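Local coordinates for quinonprotein alcohol dehydrogenase-like protein (Bacteroides thetaiotaomicron VPI-5482, PDB 4R5O) that is of unknown function but binds calcium ions and joins an immunoglobulin-like beta-sandwich domain to a seven-bladed beta-propeller of the YVTN repeat family, at residues G21-E26 / I38-L43; D76-I81 / E89-F94; N338-V343 / Y352-S357. All coordinates share one frame; numbering follows the deposited sequence.

Contact 1. Residues G21-E26 / I38-L43; sequences GTFPTE and ITPELL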
ATOM      1  N   GLY A  21     -40.472   1.916   8.914  1.00 77.31           N
ATOM      2  CA  GLY A  21     -39.397   2.726   9.464  1.00 76.58           C
ATOM      3  C   GLY A  21     -38.615   2.078  10.585  1.00 79.34           C
ATOM      4  O   GLY A  21     -37.696   2.707  11.130  1.00 80.33           O
ATOM      5  N   THR A  22     -38.940   0.805  10.922  1.00 71.89           N
ATOM      6  CA  THR A  22     -38.251   0.087  12.002  1.00 69.23           C
ATOM      7  C   THR A  22     -36.985  -0.632  11.408  1.00 67.08           C
ATOM      8  O   THR A  22     -36.208  -1.257  12.140  1.00 67.48           O
ATOM      9  CB  THR A  22     -39.232  -0.861  12.700  1.00 70.89           C
ATOM     10  OG1 THR A  22     -38.809  -1.129  14.019  1.00 77.33           O
ATOM     11  CG2 THR A  22     -39.456  -2.125  11.968  1.00 64.35           C
ATOM     12  N   PHE A  23     -36.791  -0.513  10.086  1.00 58.04           N
ATOM     13  CA  PHE A  23     -35.658  -1.039   9.329  1.00 54.20           C
ATOM     14  C   PHE A  23     -35.276  -0.005   8.289  1.00 58.47           C
ATOM     15  O   PHE A  23     -36.154   0.514   7.600  1.00 58.36           O
ATOM     16  CB  PHE A  23     -35.961  -2.408   8.697  1.00 53.92           C
ATOM     17  CG  PHE A  23     -34.755  -3.044   8.039  1.00 51.66           C
ATOM     18  CD1 PHE A  23     -33.879  -3.836   8.773  1.00 52.62           C
ATOM     19  CD2 PHE A  23     -34.482  -2.830   6.696  1.00 50.68           C
ATOM     20  CE1 PHE A  23     -32.757  -4.413   8.168  1.00 52.09           C
ATOM     21  CE2 PHE A  23     -33.354  -3.391   6.096  1.00 51.92           C
ATOM     22  CZ  PHE A  23     -32.499  -4.188   6.832  1.00 49.53           C
ATOM     23  N   PRO A  24     -33.988   0.355   8.194  1.00 56.47           N
ATOM     24  CA  PRO A  24     -33.588   1.437   7.277  1.00 56.86           C
ATOM     25  C   PRO A  24     -33.949   1.171   5.806  1.00 63.67           C
ATOM     26  O   PRO A  24     -33.675   0.114   5.221  1.00 62.85           O
ATOM     27  CB  PRO A  24     -32.070   1.514   7.446  1.00 57.61           C
ATOM     28  CG  PRO A  24     -31.675   0.299   8.210  1.00 61.10           C
ATOM     29  CD  PRO A  24     -32.841  -0.136   8.987  1.00 57.62           C
ATOM     30  N   THR A  25     -34.575   2.189   5.221  1.00 63.42           N
ATOM     31  CA  THR A  25     -35.074   2.229   3.846  1.00 63.84           C
ATOM     32  C   THR A  25     -34.025   2.875   2.925  1.00 68.97           C
ATOM     33  O   THR A  25     -34.195   2.864   1.700  1.00 69.30           O
ATOM     34  CB  THR A  25     -36.421   2.984   3.807  1.00 72.67           C
ATOM     35  OG1 THR A  25     -36.869   3.031   2.458  1.00 77.14           O
ATOM     36  CG2 THR A  25     -36.355   4.410   4.417  1.00 69.17           C
ATOM     37  N   GLU A  26     -32.934   3.403   3.517  1.00 65.33           N
ATOM     38  CA  GLU A  26     -31.834   4.024   2.787  1.00 64.72           C
ATOM     39  C   GLU A  26     -30.480   3.603   3.378  1.00 67.23           C
ATOM     40  O   GLU A  26     -30.406   3.212   4.541  1.00 67.03           O
ATOM     41  CB  GLU A  26     -31.960   5.557   2.778  1.00 67.12           C
ATOM     42  CG  GLU A  26     -31.936   6.246   4.134  1.00 81.02           C
ATOM     43  CD  GLU A  26     -31.821   7.761   4.094  1.00109.45           C
ATOM     44  OE1 GLU A  26     -32.149   8.371   3.048  1.00114.65           O
ATOM     45  OE2 GLU A  26     -31.390   8.342   5.117  1.00100.13           O
ATOM     46  N   ILE A  38     -30.228  -1.486  14.708  1.00 53.74           N
ATOM     47  CA  ILE A  38     -31.507  -1.646  14.001  1.00 54.86           C
ATOM     48  C   ILE A  38     -32.356  -2.567  14.835  1.00 60.25           C
ATOM     49  O   ILE A  38     -31.929  -3.690  15.092  1.00 60.42           O
ATOM     50  CB  ILE A  38     -31.366  -2.152  12.535  1.00 57.72           C
ATOM     51  CG1 ILE A  38     -30.360  -1.301  11.713  1.00 58.02           C
ATOM     52  CG2 ILE A  38     -32.749  -2.249  11.855  1.00 58.81           C
ATOM     53  CD1 ILE A  38     -29.762  -2.006  10.529  1.00 60.80           C
ATOM     54  N   THR A  39     -33.534  -2.115  15.264  1.00 57.64           N
ATOM     55  CA  THR A  39     -34.386  -2.970  16.072  1.00 58.46           C
ATOM     56  C   THR A  39     -35.725  -3.089  15.352  1.00 63.25           C
ATOM     57  O   THR A  39     -36.625  -2.289  15.628  1.00 65.53           O
ATOM     58  CB  THR A  39     -34.511  -2.446  17.523  1.00 61.31           C
ATOM     59  OG1 THR A  39     -33.209  -2.216  18.081  1.00 58.27           O
ATOM     60  CG2 THR A  39     -35.315  -3.385  18.413  1.00 53.54           C
ATOM     61  N   PRO A  40     -35.878  -4.065  14.423  1.00 56.70           N
ATOM     62  CA  PRO A  40     -37.164  -4.212  13.725  1.00 56.33           C
ATOM     63  C   PRO A  40     -38.273  -4.530  14.707  1.00 64.56           C
ATOM     64  O   PRO A  40     -38.070  -5.341  15.613  1.00 66.75           O
ATOM     65  CB  PRO A  40     -36.919  -5.369  12.751  1.00 56.64           C
ATOM     66  CG  PRO A  40     -35.440  -5.438  12.605  1.00 59.76           C
ATOM     67  CD  PRO A  40     -34.909  -5.074  13.960  1.00 56.35           C
ATOM     68  N   GLU A  41     -39.407  -3.836  14.583  1.00 62.03           N
ATOM     69  CA  GLU A  41     -40.551  -4.046  15.455  1.00 63.88           C
ATOM     70  C   GLU A  41     -41.588  -4.855  14.728  1.00 69.98           C
ATOM     71  O   GLU A  41     -42.116  -4.436  13.691  1.00 69.82           O
ATOM     72  CB  GLU A  41     -41.145  -2.733  15.971  1.00 66.46           C
ATOM     73  CG  GLU A  41     -40.273  -2.069  17.024  1.00 81.70           C
ATOM     74  CD  GLU A  41     -40.878  -0.877  17.736  1.00107.24           C
ATOM     75  OE1 GLU A  41     -42.127  -0.754  17.801  1.00100.55           O
ATOM     76  OE2 GLU A  41     -40.080  -0.102  18.304  1.00 99.44           O
ATOM     77  N   LEU A  42     -41.854  -6.039  15.264  1.00 66.77           N
ATOM     78  CA  LEU A  42     -42.830  -6.957  14.712  1.00 66.19           C
ATOM     79  C   LEU A  42     -44.186  -6.744  15.359  1.00 74.61           C
ATOM     80  O   LEU A  42     -44.314  -6.707  16.590  1.00 76.63           O
ATOM     81  CB  LEU A  42     -42.368  -8.404  14.899  1.00 65.05           C
ATOM     82  CG  LEU A  42     -41.496  -9.032  13.829  1.00 66.82           C
ATOM     83  CD1 LEU A  42     -40.295  -8.190  13.470  1.00 65.98           C
ATOM     84  CD2 LEU A  42     -41.030 -10.356  14.273  1.00 67.86           C
ATOM     85  N   LEU A  43     -45.201  -6.588  14.519  1.00 71.53           N
ATOM     86  CA  LEU A  43     -46.583  -6.444  14.942  1.00 72.88           C
ATOM     87  C   LEU A  43     -47.040  -7.758  15.631  1.00 76.21           C
ATOM     88  O   LEU A  43     -47.734  -7.722  16.646  1.00 77.10           O
ATOM     89  CB  LEU A  43     -47.414  -6.105  13.697  1.00 73.54           C
ATOM     90  CG  LEU A  43     -48.884  -5.766  13.903  1.00 82.39           C
ATOM     91  CD1 LEU A  43     -49.054  -4.403  14.600  1.00 84.21           C
ATOM     92  CD2 LEU A  43     -49.625  -5.752  12.578  1.00 85.67           C
TER
HETATM   93  O   HOH W   1     -34.395   0.228  13.872  1.00 50.65           O
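Ile38 packs against the Thr22-Phe23-Pro24 run, and its side chain divides at CB into two arms with different partners. The CG2 arm, anti to the backbone N, sits among three groups: CD1 of Phe23, CD of Pro24 and, at 3.6 Å from Ile38 CG2, the carbonyl O of Thr22. The other arm starts at Ile38 CG1, 3.9 Å from Pro24 CD, and ends at Ile38 CD1, 3.8 Å from Pro24 CG, so that isoleucine and proline meet tip to tip. Pro24 CD in turn lies over one face of the Phe23 ring, displaced toward the rim, while Pro40 CG approaches the edge of that ring near its plane. At the other end of the contact Thr22 OG1 donates to Thr39 O at 3.0 Å, with the hydroxyl tilted 23° from the carbonyl plane. Thr22 OG1 also accepts a bent, weak bond from Glu41 N at 2.8 Å. A water bridges the backbones, donating to Thr22 O and accepting from Thr39 N. Thr39 OG1 hydrogen-bonds to Thr64 OG1. Phe23, Ile38 and Pro40 all rest on Trp52 of strand 49-54, so the loop before strand 28-31 and the end of strand 35-38 with the loop after it close over a hydrophobic interior, as in the core of an immunoglobulin-like beta-sandwich.

Contact 2. Residues D76-I81 / E89-F94; sequences DLSCII and EMSTSF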
ATOM      1  N   ASP A  76     -22.988  -4.689   3.006  1.00 51.91           N
ATOM      2  CA  ASP A  76     -24.365  -4.973   2.633  1.00 51.69           C
ATOM      3  C   ASP A  76     -25.001  -5.649   3.820  1.00 55.53           C
ATOM      4  O   ASP A  76     -24.346  -6.463   4.479  1.00 57.22           O
ATOM      5  CB  ASP A  76     -24.450  -5.824   1.348  1.00 53.45           C
ATOM      6  CG  ASP A  76     -24.135  -5.096   0.056  1.00 69.69           C
ATOM      7  OD1 ASP A  76     -24.814  -4.081  -0.237  1.00 71.44           O
ATOM      8  OD2 ASP A  76     -23.316  -5.620  -0.737  1.00 78.36           O
ATOM      9  N   LEU A  77     -26.233  -5.284   4.152  1.00 50.12           N
ATOM     10  CA  LEU A  77     -26.883  -5.882   5.304  1.00 49.11           C
ATOM     11  C   LEU A  77     -28.273  -6.388   4.948  1.00 54.52           C
ATOM     12  O   LEU A  77     -29.090  -5.653   4.382  1.00 54.24           O
ATOM     13  CB  LEU A  77     -26.965  -4.863   6.449  1.00 48.82           C
ATOM     14  CG  LEU A  77     -27.680  -5.260   7.743  1.00 51.99           C
ATOM     15  CD1 LEU A  77     -26.952  -6.369   8.491  1.00 51.26           C
ATOM     16  CD2 LEU A  77     -27.781  -4.098   8.607  1.00 52.47           C
ATOM     17  N   SER A  78     -28.523  -7.659   5.291  1.00 51.71           N
ATOM     18  CA  SER A  78     -29.820  -8.300   5.126  1.00 52.26           C
ATOM     19  C   SER A  78     -30.353  -8.743   6.460  1.00 57.81           C
ATOM     20  O   SER A  78     -29.597  -9.117   7.369  1.00 56.79           O
ATOM     21  CB  SER A  78     -29.756  -9.491   4.173  1.00 54.78           C
ATOM     22  OG  SER A  78     -29.419  -9.077   2.861  1.00 64.94           O
ATOM     23  N   CYS A  79     -31.673  -8.705   6.572  1.00 56.48           N
ATOM     24  CA  CYS A  79     -32.356  -9.154   7.761  1.00 56.48           C
ATOM     25  C   CYS A  79     -33.446 -10.083   7.341  1.00 62.29           C
ATOM     26  O   CYS A  79     -34.396  -9.667   6.676  1.00 64.29           O
ATOM     27  CB  CYS A  79     -32.880  -7.984   8.581  1.00 56.14           C
ATOM     28  SG  CYS A  79     -33.792  -8.487  10.044  1.00 61.05           S
ATOM     29  N   ILE A  80     -33.283 -11.358   7.686  1.00 57.64           N
ATOM     30  CA  ILE A  80     -34.266 -12.385   7.396  1.00 57.15           C
ATOM     31  C   ILE A  80     -34.987 -12.689   8.695  1.00 61.74           C
ATOM     32  O   ILE A  80     -34.350 -13.091   9.667  1.00 60.95           O
ATOM     33  CB  ILE A  80     -33.618 -13.639   6.746  1.00 59.57           C
ATOM     34  CG1 ILE A  80     -32.654 -13.254   5.591  1.00 58.86           C
ATOM     35  CG2 ILE A  80     -34.695 -14.613   6.287  1.00 59.54           C
ATOM     36  CD1 ILE A  80     -31.807 -14.337   5.089  1.00 66.83           C
ATOM     37  N   ILE A  81     -36.299 -12.427   8.740  1.00 59.83           N
ATOM     38  CA  ILE A  81     -37.139 -12.716   9.913  1.00 60.45           C
ATOM     39  C   ILE A  81     -38.088 -13.826   9.495  1.00 65.90           C
ATOM     40  O   ILE A  81     -38.805 -13.679   8.503  1.00 65.00           O
ATOM     41  CB  ILE A  81     -37.864 -11.470  10.481  1.00 63.20           C
ATOM     42  CG1 ILE A  81     -36.908 -10.258  10.539  1.00 61.66           C
ATOM     43  CG2 ILE A  81     -38.512 -11.805  11.844  1.00 64.76           C
ATOM     44  CD1 ILE A  81     -37.519  -8.981  10.857  1.00 65.71           C
ATOM     45  N   GLU A  89     -37.456 -10.897   4.081  1.00 56.66           N
ATOM     46  CA  GLU A  89     -36.095 -10.422   3.938  1.00 54.94           C
ATOM     47  C   GLU A  89     -36.057  -8.952   3.462  1.00 58.83           C
ATOM     48  O   GLU A  89     -36.576  -8.616   2.389  1.00 59.21           O
ATOM     49  CB  GLU A  89     -35.306 -11.310   2.965  1.00 55.20           C
ATOM     50  CG  GLU A  89     -33.874 -10.850   2.750  1.00 63.28           C
ATOM     51  CD  GLU A  89     -33.025 -11.705   1.839  1.00 86.41           C
ATOM     52  OE1 GLU A  89     -33.432 -12.851   1.542  1.00 75.37           O
ATOM     53  OE2 GLU A  89     -31.917 -11.250   1.475  1.00 91.60           O
HETATM   54  N   MSE A  90     -35.385  -8.101   4.262  1.00 53.57           N
HETATM   55  CA  MSE A  90     -35.113  -6.686   3.995  1.00 51.18           C
HETATM   56  C   MSE A  90     -33.653  -6.472   3.824  1.00 53.92           C
HETATM   57  O   MSE A  90     -32.878  -7.107   4.523  1.00 53.46           O
HETATM   58  CB  MSE A  90     -35.621  -5.805   5.115  1.00 53.21           C
HETATM   59  CG  MSE A  90     -37.095  -5.830   5.273  1.00 59.96           C
HETATM   60 SE   MSE A  90     -37.498  -5.440   7.085  0.75 66.56          SE
HETATM   61  CE  MSE A  90     -36.540  -7.042   7.923  1.00 62.44           C
ATOM     62  N   SER A  91     -33.263  -5.557   2.944  1.00 51.06           N
ATOM     63  CA  SER A  91     -31.851  -5.284   2.715  1.00 50.39           C
ATOM     64  C   SER A  91     -31.561  -3.784   2.705  1.00 53.45           C
ATOM     65  O   SER A  91     -32.412  -2.958   2.344  1.00 52.55           O
ATOM     66  CB  SER A  91     -31.388  -5.906   1.403  1.00 52.74           C
ATOM     67  OG  SER A  91     -31.533  -7.316   1.475  1.00 65.82           O
ATOM     68  N   THR A  92     -30.351  -3.452   3.150  1.00 49.28           N
ATOM     69  CA  THR A  92     -29.813  -2.099   3.153  1.00 49.63           C
ATOM     70  C   THR A  92     -28.288  -2.250   3.087  1.00 52.56           C
ATOM     71  O   THR A  92     -27.780  -3.354   2.869  1.00 51.04           O
ATOM     72  CB  THR A  92     -30.321  -1.237   4.356  1.00 57.87           C
ATOM     73  OG1 THR A  92     -29.942   0.119   4.125  1.00 58.62           O
ATOM     74  CG2 THR A  92     -29.799  -1.722   5.735  1.00 52.63           C
ATOM     75  N   SER A  93     -27.574  -1.141   3.237  1.00 49.02           N
ATOM     76  CA  SER A  93     -26.125  -1.135   3.267  1.00 48.54           C
ATOM     77  C   SER A  93     -25.669  -0.069   4.248  1.00 53.21           C
ATOM     78  O   SER A  93     -26.453   0.811   4.616  1.00 53.53           O
ATOM     79  CB  SER A  93     -25.545  -0.926   1.873  1.00 51.09           C
ATOM     80  OG  SER A  93     -26.012   0.284   1.304  1.00 65.61           O
ATOM     81  N   PHE A  94     -24.446  -0.210   4.758  1.00 49.65           N
ATOM     82  CA  PHE A  94     -23.878   0.760   5.683  1.00 48.82           C
ATOM     83  C   PHE A  94     -22.404   0.948   5.370  1.00 51.59           C
ATOM     84  O   PHE A  94     -21.776   0.094   4.733  1.00 49.72           O
ATOM     85  CB  PHE A  94     -24.094   0.373   7.149  1.00 50.44           C
ATOM     86  CG  PHE A  94     -23.399  -0.862   7.656  1.00 50.51           C
ATOM     87  CD1 PHE A  94     -24.018  -2.096   7.598  1.00 52.36           C
ATOM     88  CD2 PHE A  94     -22.173  -0.774   8.286  1.00 51.67           C
ATOM     89  CE1 PHE A  94     -23.415  -3.221   8.148  1.00 52.37           C
ATOM     90  CE2 PHE A  94     -21.564  -1.901   8.815  1.00 54.02           C
ATOM     91  CZ  PHE A  94     -22.196  -3.114   8.756  1.00 51.53           C
TER
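Leu77 and Thr92 form an antiparallel hydrogen-bonded pair, exchanging two backbone bonds, and Cys79 and Met90 do the same two residues further along. Leu77 N reaches Thr92 O at 2.8 Å, coming from above the carbonyl plane, whereas Thr92 N meets Leu77 O almost in line with the C=O bond. In the second pair Cys79 N gives to Met90 O at 2.9 Å and Met90 N to Cys79 O at 3.0 Å. Three of these acceptors are also approached by CA-H groups of the opposite strand: Leu77 O by Ser91, Met90 O by Ser78 and Cys79 O by Glu89. On the face that carries Asp76, Ser78 and Ile80, the hydroxyls of Ser78 and Ser91 share a hydrogen bond, OG to OG 3.1 Å. Ile80 and Glu89 run side by side there, with aliphatic CG1 and CG in contact. Ser93 OG, between its own N and carbonyl carbon (chi1 58°), bonds outside the pair to Ser27. Asp76 N is bonded to Asn55 OD1. The opposite face is largely apolar, though Thr92 OG1 has a weak bond to Glu26 O. Met90, a selenomethionine, bends at chi3 (-62°), and its CE meets Cys79 SG at 3.8 Å and Ile81 CD1 at 3.7 Å. Leu77 CB approaches the edge of the Phe94 ring, whose other partners include Tyr67, edge-to-face. The hairpin of strands 74-83 and 86-97 lies inside a mixed sheet: strand 49-54 flanks the first, with Ser78 bonded to Leu53, and strand 28-31 flanks the second, with Ser93 bonded to Gln28. Across the interior, Leu36 of strand 35-38 packs on Phe94.

Contact 3. Residues N338-V343 / Y352-S357; sequences NIIYLV and YILGDS. With CA (calcium ion), chain L.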
ATOM      1  N   ASN A 338      15.064  21.472  -1.709  1.00 57.74           N
ATOM      2  CA  ASN A 338      16.223  20.858  -2.377  1.00 56.44           C
ATOM      3  C   ASN A 338      16.924  19.906  -1.407  1.00 58.18           C
ATOM      4  O   ASN A 338      18.082  20.111  -0.998  1.00 56.23           O
ATOM      5  CB  ASN A 338      17.161  21.961  -2.872  1.00 56.60           C
ATOM      6  CG  ASN A 338      16.479  22.930  -3.803  1.00 74.80           C
ATOM      7  OD1 ASN A 338      15.808  22.541  -4.781  1.00 70.33           O
ATOM      8  ND2 ASN A 338      16.679  24.214  -3.533  1.00 67.45           N
ATOM      9  N   ILE A 339      16.185  18.850  -1.040  1.00 54.00           N
ATOM     10  CA  ILE A 339      16.548  17.871  -0.033  1.00 53.79           C
ATOM     11  C   ILE A 339      16.283  16.424  -0.489  1.00 55.42           C
ATOM     12  O   ILE A 339      15.302  16.123  -1.181  1.00 54.61           O
ATOM     13  CB  ILE A 339      15.689  18.204   1.232  1.00 57.89           C
ATOM     14  CG1 ILE A 339      16.234  19.438   1.957  1.00 60.41           C
ATOM     15  CG2 ILE A 339      15.565  17.045   2.219  1.00 57.80           C
ATOM     16  CD1 ILE A 339      15.336  19.930   3.068  1.00 76.46           C
ATOM     17  N   ILE A 340      17.165  15.530  -0.026  1.00 49.70           N
ATOM     18  CA  ILE A 340      17.039  14.081  -0.114  1.00 47.03           C
ATOM     19  C   ILE A 340      17.387  13.518   1.266  1.00 48.05           C
ATOM     20  O   ILE A 340      18.428  13.855   1.835  1.00 47.87           O
ATOM     21  CB  ILE A 340      17.849  13.396  -1.243  1.00 48.67           C
ATOM     22  CG1 ILE A 340      17.529  14.015  -2.616  1.00 48.50           C
ATOM     23  CG2 ILE A 340      17.612  11.864  -1.218  1.00 47.66           C
ATOM     24  CD1 ILE A 340      18.356  13.549  -3.733  1.00 51.72           C
ATOM     25  N   TYR A 341      16.491  12.710   1.813  1.00 42.54           N
ATOM     26  CA  TYR A 341      16.739  11.979   3.041  1.00 42.12           C
ATOM     27  C   TYR A 341      17.282  10.595   2.675  1.00 45.73           C
ATOM     28  O   TYR A 341      16.729   9.959   1.777  1.00 45.00           O
ATOM     29  CB  TYR A 341      15.479  11.884   3.907  1.00 42.82           C
ATOM     30  CG  TYR A 341      14.976  13.207   4.420  1.00 45.86           C
ATOM     31  CD1 TYR A 341      15.484  13.763   5.592  1.00 48.85           C
ATOM     32  CD2 TYR A 341      13.946  13.881   3.774  1.00 46.49           C
ATOM     33  CE1 TYR A 341      15.014  14.984   6.077  1.00 48.90           C
ATOM     34  CE2 TYR A 341      13.457  15.093   4.263  1.00 47.60           C
ATOM     35  CZ  TYR A 341      14.003  15.645   5.409  1.00 51.06           C
ATOM     36  OH  TYR A 341      13.516  16.818   5.918  1.00 54.54           O
ATOM     37  N   LEU A 342      18.364  10.143   3.322  1.00 42.43           N
ATOM     38  CA  LEU A 342      18.931   8.822   3.054  1.00 43.10           C
ATOM     39  C   LEU A 342      19.423   8.222   4.376  1.00 48.84           C
ATOM     40  O   LEU A 342      19.699   8.959   5.319  1.00 48.86           O
ATOM     41  CB  LEU A 342      20.044   8.827   1.970  1.00 43.88           C
ATOM     42  CG  LEU A 342      21.359   9.610   2.119  1.00 49.79           C
ATOM     43  CD1 LEU A 342      22.283   9.267   0.986  1.00 49.76           C
ATOM     44  CD2 LEU A 342      21.161  11.121   2.100  1.00 53.19           C
ATOM     45  N   VAL A 343      19.426   6.873   4.462  1.00 45.31           N
ATOM     46  CA  VAL A 343      19.745   6.086   5.664  1.00 43.42           C
ATOM     47  C   VAL A 343      21.123   5.440   5.580  1.00 44.76           C
ATOM     48  O   VAL A 343      21.424   4.744   4.612  1.00 42.90           O
ATOM     49  CB  VAL A 343      18.697   4.973   5.892  1.00 46.85           C
ATOM     50  CG1 VAL A 343      18.862   4.345   7.277  1.00 47.49           C
ATOM     51  CG2 VAL A 343      17.280   5.494   5.717  1.00 46.33           C
ATOM     52  N   TYR A 352      20.403  15.316   2.859  1.00 48.93           N
ATOM     53  CA  TYR A 352      21.275  15.842   1.820  1.00 47.82           C
ATOM     54  C   TYR A 352      20.610  17.007   1.140  1.00 53.98           C
ATOM     55  O   TYR A 352      19.504  16.897   0.628  1.00 52.97           O
ATOM     56  CB  TYR A 352      21.672  14.769   0.790  1.00 46.99           C
ATOM     57  CG  TYR A 352      22.489  15.299  -0.377  1.00 47.72           C
ATOM     58  CD1 TYR A 352      23.747  15.874  -0.176  1.00 49.84           C
ATOM     59  CD2 TYR A 352      22.039  15.166  -1.687  1.00 47.81           C
ATOM     60  CE1 TYR A 352      24.508  16.356  -1.243  1.00 47.96           C
ATOM     61  CE2 TYR A 352      22.798  15.633  -2.764  1.00 48.90           C
ATOM     62  CZ  TYR A 352      24.034  16.224  -2.535  1.00 54.54           C
ATOM     63  OH  TYR A 352      24.805  16.677  -3.578  1.00 55.47           O
ATOM     64  N   ILE A 353      21.330  18.115   1.101  1.00 53.79           N
ATOM     65  CA  ILE A 353      20.889  19.330   0.447  1.00 53.82           C
ATOM     66  C   ILE A 353      21.652  19.393  -0.846  1.00 56.41           C
ATOM     67  O   ILE A 353      22.857  19.611  -0.835  1.00 56.96           O
ATOM     68  CB  ILE A 353      21.090  20.544   1.376  1.00 57.60           C
ATOM     69  CG1 ILE A 353      20.242  20.341   2.672  1.00 57.46           C
ATOM     70  CG2 ILE A 353      20.683  21.822   0.639  1.00 58.94           C
ATOM     71  CD1 ILE A 353      20.662  21.149   3.913  1.00 60.41           C
ATOM     72  N   LEU A 354      20.954  19.124  -1.950  1.00 52.02           N
ATOM     73  CA  LEU A 354      21.482  19.095  -3.311  1.00 52.46           C
ATOM     74  C   LEU A 354      22.558  20.184  -3.520  1.00 60.01           C
ATOM     75  O   LEU A 354      22.289  21.368  -3.288  1.00 60.23           O
ATOM     76  CB  LEU A 354      20.338  19.286  -4.353  1.00 51.78           C
ATOM     77  CG  LEU A 354      19.041  18.509  -4.189  1.00 55.45           C
ATOM     78  CD1 LEU A 354      17.987  18.978  -5.206  1.00 55.84           C
ATOM     79  CD2 LEU A 354      19.265  17.017  -4.247  1.00 56.64           C
ATOM     80  N   GLY A 355      23.759  19.761  -3.913  1.00 58.81           N
ATOM     81  CA  GLY A 355      24.894  20.641  -4.177  1.00 60.99           C
ATOM     82  C   GLY A 355      25.734  21.045  -2.976  1.00 68.61           C
ATOM     83  O   GLY A 355      26.829  21.606  -3.139  1.00 70.26           O
ATOM     84  N   ASP A 356      25.226  20.797  -1.763  1.00 64.55           N
ATOM     85  CA  ASP A 356      25.972  21.165  -0.586  1.00 65.22           C
ATOM     86  C   ASP A 356      26.365  19.895   0.134  1.00 71.28           C
ATOM     87  O   ASP A 356      25.517  19.243   0.749  1.00 70.78           O
ATOM     88  CB  ASP A 356      25.145  22.114   0.276  1.00 67.12           C
ATOM     89  CG  ASP A 356      25.847  22.660   1.497  1.00 75.30           C
ATOM     90  OD1 ASP A 356      27.103  22.764   1.472  1.00 72.56           O
ATOM     91  OD2 ASP A 356      25.139  23.040   2.462  1.00 86.20           O
ATOM     92  N   SER A 357      27.651  19.508  -0.006  1.00 68.79           N
ATOM     93  CA  SER A 357      28.245  18.299   0.583  1.00 68.34           C
ATOM     94  C   SER A 357      28.450  18.444   2.109  1.00 68.75           C
ATOM     95  O   SER A 357      28.716  17.446   2.778  1.00 67.63           O
ATOM     96  CB  SER A 357      29.580  17.982  -0.093  1.00 76.30           C
ATOM     97  OG  SER A 357      30.501  19.058   0.009  1.00 95.41           O
TER
HETATM   98 CA    CA L 508      27.226  24.958   3.285  1.00 99.81          CA
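A beta hairpin within one propeller blade, strands 339-343 and 349-353, pairs Ile340 with Tyr352 and runs on into a calcium-binding loop. Ile340 N donates to Tyr352 O at 2.8 Å, in the carbonyl plane, and Tyr352 N returns a bond to Ile340 O at 2.7 Å. Past this pair, Leu354 N bonds to Asn338 O with a less straight approach, 135° at the hydrogen. The Leu354 side chain crosses both Asn338 and Ile340 at about a right angle: CD1 faces Asn338 CB, and CD2 reaches Ile340 CD1 at 3.6 Å. Ile339 and Ile353 lie side by side, while Leu342 CD2 touches Tyr352 CB. A type II turn from Ile353 to Asp356 follows, closed by Asp356 N to Ile353 O. Gly355 has the positive phi usual at its third position and donates N-H to Tyr352 OH at 3.3 Å. Asp356, its CG anti to the backbone N (chi1 -176°), binds the calcium ion through OD1, 2.9 Å away, with Asp356 OD2 at 3.0 Å from the ion. Asp358 supplies a second ligating carboxylate, so the metal probably offsets the repulsion between two neighbouring acidic groups in this loop.

Overall arrangement
Contacts 1 and 2 belong to the sandwich domain, with centres about 10 Å apart, and share one hydrophobic core: Phe23 CE2 meets Met90 CB at 3.5 Å, and Ile38 CD1 lies equally near Leu77 CD2. Contact 3 belongs to the propeller on the opposite side of the chain's centre, its own centre about 61 Å from that of contact 1 and about 56 Å from that of contact 2. Calcium appears at both ends: contact 3 supplies Asp356 to a bound ion, whereas in contact 1 the Thr39 side chain lies about 8 Å from one.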